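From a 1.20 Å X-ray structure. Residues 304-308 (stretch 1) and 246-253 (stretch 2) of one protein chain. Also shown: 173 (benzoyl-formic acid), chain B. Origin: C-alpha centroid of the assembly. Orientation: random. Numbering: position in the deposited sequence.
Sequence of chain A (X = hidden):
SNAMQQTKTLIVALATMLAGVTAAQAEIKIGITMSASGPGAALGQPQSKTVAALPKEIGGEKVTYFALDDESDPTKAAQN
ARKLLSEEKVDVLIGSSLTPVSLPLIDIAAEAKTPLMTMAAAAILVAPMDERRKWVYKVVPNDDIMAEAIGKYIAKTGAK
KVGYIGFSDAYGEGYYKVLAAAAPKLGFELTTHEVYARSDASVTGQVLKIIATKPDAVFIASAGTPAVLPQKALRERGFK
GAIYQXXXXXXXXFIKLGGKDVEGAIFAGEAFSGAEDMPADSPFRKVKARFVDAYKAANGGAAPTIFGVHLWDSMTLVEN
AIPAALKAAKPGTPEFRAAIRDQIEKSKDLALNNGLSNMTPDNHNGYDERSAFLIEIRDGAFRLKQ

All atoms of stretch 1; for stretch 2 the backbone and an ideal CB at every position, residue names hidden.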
# COMPACT_ATOMS: atom_id res chain seq x y z
N PRO A 304 0.47 -5.41 15.21
CA PRO A 304 0.94 -4.70 14.02
C PRO A 304 -0.13 -3.77 13.47
O PRO A 304 -1.31 -3.92 13.77
CB PRO A 304 1.17 -5.84 13.03
CG PRO A 304 0.13 -6.84 13.39
CD PRO A 304 0.02 -6.78 14.90
N THR A 305 0.31 -2.83 12.64
CA THR A 305 -0.62 -2.09 11.79
C THR A 305 -0.56 -2.67 10.37
O THR A 305 0.33 -3.46 10.03
CB THR A 305 -0.32 -0.59 11.77
OG1 THR A 305 0.94 -0.38 11.12
CG2 THR A 305 -0.27 -0.04 13.20
N ILE A 306 -1.51 -2.26 9.55
CA ILE A 306 -1.68 -2.86 8.24
C ILE A 306 -0.42 -2.78 7.38
O ILE A 306 -0.16 -3.67 6.56
CB ILE A 306 -2.86 -2.22 7.47
CG1 ILE A 306 -3.20 -3.04 6.23
CG2 ILE A 306 -2.56 -0.77 7.12
CD1 ILE A 306 -4.46 -2.56 5.52
N PHE A 307 0.38 -1.73 7.52
CA PHE A 307 1.48 -1.55 6.60
C PHE A 307 2.51 -2.68 6.67
O PHE A 307 3.13 -3.00 5.66
CB PHE A 307 2.06 -0.14 6.69
CG PHE A 307 1.05 0.88 6.30
CD1 PHE A 307 0.35 1.61 7.24
CD2 PHE A 307 0.71 1.01 4.96
CE1 PHE A 307 -0.65 2.49 6.85
CE2 PHE A 307 -0.29 1.89 4.57
CZ PHE A 307 -0.97 2.63 5.51
N GLY A 308 2.64 -3.31 7.83
CA GLY A 308 3.51 -4.47 7.93
C GLY A 308 3.03 -5.63 7.08
O GLY A 308 3.82 -6.44 6.59
N UNK A 246 -8.24 7.72 2.14
CA UNK A 246 -7.80 6.57 1.35
C UNK A 246 -7.18 5.53 2.28
O UNK A 246 -6.95 5.80 3.46
CB UNK A 246 -6.80 6.99 0.27
N UNK A 247 -6.86 4.36 1.73
CA UNK A 247 -6.23 3.31 2.52
C UNK A 247 -4.83 3.66 3.02
O UNK A 247 -4.25 2.90 3.79
CB UNK A 247 -6.16 2.03 1.69
N UNK A 248 -4.29 4.81 2.61
CA UNK A 248 -3.08 5.33 3.21
C UNK A 248 -3.25 5.68 4.69
O UNK A 248 -2.24 5.85 5.39
CB UNK A 248 -2.62 6.57 2.44
N UNK A 249 -4.48 5.78 5.17
CA UNK A 249 -4.71 6.16 6.56
C UNK A 249 -5.02 4.98 7.47
O UNK A 249 -5.30 5.18 8.66
CB UNK A 249 -5.86 7.17 6.63
N UNK A 250 -4.97 3.76 6.94
CA UNK A 250 -5.52 2.58 7.61
C UNK A 250 -4.64 2.04 8.74
O UNK A 250 -4.61 0.83 9.00
CB UNK A 250 -5.75 1.47 6.58
N UNK A 251 -3.94 2.95 9.42
CA UNK A 251 -3.13 2.62 10.58
C UNK A 251 -3.73 3.22 11.85
O UNK A 251 -4.22 4.35 11.84
CB UNK A 251 -1.70 3.11 10.38
N UNK A 252 -3.68 2.47 12.94
CA UNK A 252 -4.15 2.99 14.21
C UNK A 252 -3.40 4.27 14.64
O UNK A 252 -3.92 5.04 15.44
CB UNK A 252 -4.00 1.91 15.29
N UNK A 253 -2.22 4.51 14.09
CA UNK A 253 -1.51 5.76 14.38
C UNK A 253 -2.28 6.98 13.89
O UNK A 253 -2.23 8.05 14.50
CB UNK A 253 -0.12 5.74 13.74
O1B 173 B . 1.85 4.46 -2.39
C1 173 B . 2.03 5.35 -1.60
O1A 173 B . 2.79 6.48 -1.89
C2 173 B . 1.24 5.41 -0.32
O2 173 B . 1.21 6.41 0.33
C1G 173 B . 0.55 4.15 0.11
C2D 173 B . 1.32 2.83 0.05
C2E 173 B . 0.64 1.54 0.46
C3 173 B . -0.82 1.59 0.92
C1E 173 B . -1.57 2.93 0.96
C1D 173 B . -0.89 4.23 0.57

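Position 246 lies beyond the reach of stretch 1, which therefore sets no rule for it; its extended backbone would accept many residues. It is Thr246, whose OG1 accepts a hydrogen bond from the backbone N of position 248 (3.2 Å), while its carbonyl O takes one from N of position 249 (3.0 Å), so the residue braces the turn that follows.

At position 247 CA-to-CB points sideways and stretch 1 offers nothing close to CB. The ligand's ring lies nearby, and a flat aromatic or a polar side chain could both be considered. The residue is His247: one face of its ring lies over the ligand, with CD2 3.6 Å from C1E of benzoyl-formic acid. Toward stretch 1 it is the backbone that makes contact, O standing 3.7 Å from Phe307 CZ.

Position 248 has helix-like angles that any residue could adopt, so phi and psi do not call for glycine. The ligand does: an ideal CB here would sit 3.5 Å from its C1D, too crowded for comfort. Gly248 leaves that space free, and its CA packs 3.6 Å from the same C1D. Its O approaches Phe307 CZ at 3.5 Å.

Position 249 points away from stretch 1, so the choice is left to other neighbours. Val249 fills it, and its O accepts a weak hydrogen bond from the backbone N of position 251 (2.7 Å).

At position 250 the ideal CB is 3.9 Å from Ile306 CG2. A small apolar residue suits this spot, though CA-to-CB runs sideways and something larger might pass alongside. Ala250 makes a modest apolar contact, CB to Ile306 CG2 at 4.0 Å, while its O comes within 3.2 Å of that same CG2. This O also accepts from a water that in turn accepts from Ile306 N, a link between backbones where no direct hydrogen bond crosses.

Position 251 is the register point, its CA 5.5 Å from Thr305 CA, and it immediately precedes a helix. Ser, Thr, Asp or Asn could cap that helix; the ideal CB, 3.7 Å from Phe307 CE1, also favours some apolar surface. Thr251 answers both demands. Its OG1 accepts from the backbone N of position 253 (3.1 Å), the capping bond, and lies 3.5 Å from Thr305 CG2; its CB meets the edge of the Phe307 ring, 3.8 Å from CE1. OG1 also donates to a water that accepts from Thr305 OG1.

Position 252 opens the helix, with CA-to-CB sideways and the ideal CB of 252 4.7 Å from Thr305 CG2. A long polar chain could turn back toward the Ile306 N and Pro304 O region. Glu252 does so: its OE1 comes 3.8 Å from Thr305 CG2 and accepts from two waters, one also bound to Ile306 N and the other to Pro304 O.

Position 253 has no stretch 1 atom close to its ideal CB, so several polar helix residues would serve. Glu253 extends its end nearer, and OE2 accepts from the water shared by Thr251 OG1 and Thr305 OG1, extending the solvent-mediated seam.

Stretch 2 (246-253) THGVATEE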
# COMPACT_ATOMS: atom_id res chain seq x y z
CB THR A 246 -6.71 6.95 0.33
OG1 THR A 246 -5.51 7.29 1.03
CG2 THR A 246 -7.16 8.09 -0.56
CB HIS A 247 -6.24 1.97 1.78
CG HIS A 247 -5.53 1.97 0.46
ND1 HIS A 247 -5.42 0.82 -0.30
CD2 HIS A 247 -4.92 2.95 -0.25
CE1 HIS A 247 -4.76 1.10 -1.41
NE2 HIS A 247 -4.45 2.38 -1.41
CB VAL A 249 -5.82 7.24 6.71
CG1 VAL A 249 -5.59 8.38 5.72
CG2 VAL A 249 -7.22 6.64 6.56
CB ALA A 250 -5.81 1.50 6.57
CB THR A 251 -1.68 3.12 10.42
OG1 THR A 251 -1.03 3.05 11.69
CG2 THR A 251 -1.61 4.57 9.91
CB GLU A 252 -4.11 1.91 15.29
CG GLU A 252 -5.25 0.90 15.19
CD GLU A 252 -5.15 -0.04 13.99
OE1 GLU A 252 -4.02 -0.30 13.50
OE2 GLU A 252 -6.21 -0.53 13.55
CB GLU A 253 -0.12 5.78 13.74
CG GLU A 253 0.82 4.72 14.28
CD GLU A 253 2.22 4.83 13.70
OE1 GLU A 253 2.71 5.97 13.58
OE2 GLU A 253 2.81 3.79 13.37
O HOH W 1 -3.61 -0.98 10.89
O HOH W 2 1.51 2.45 11.32
O HOH W 3 -2.88 -2.10 15.19
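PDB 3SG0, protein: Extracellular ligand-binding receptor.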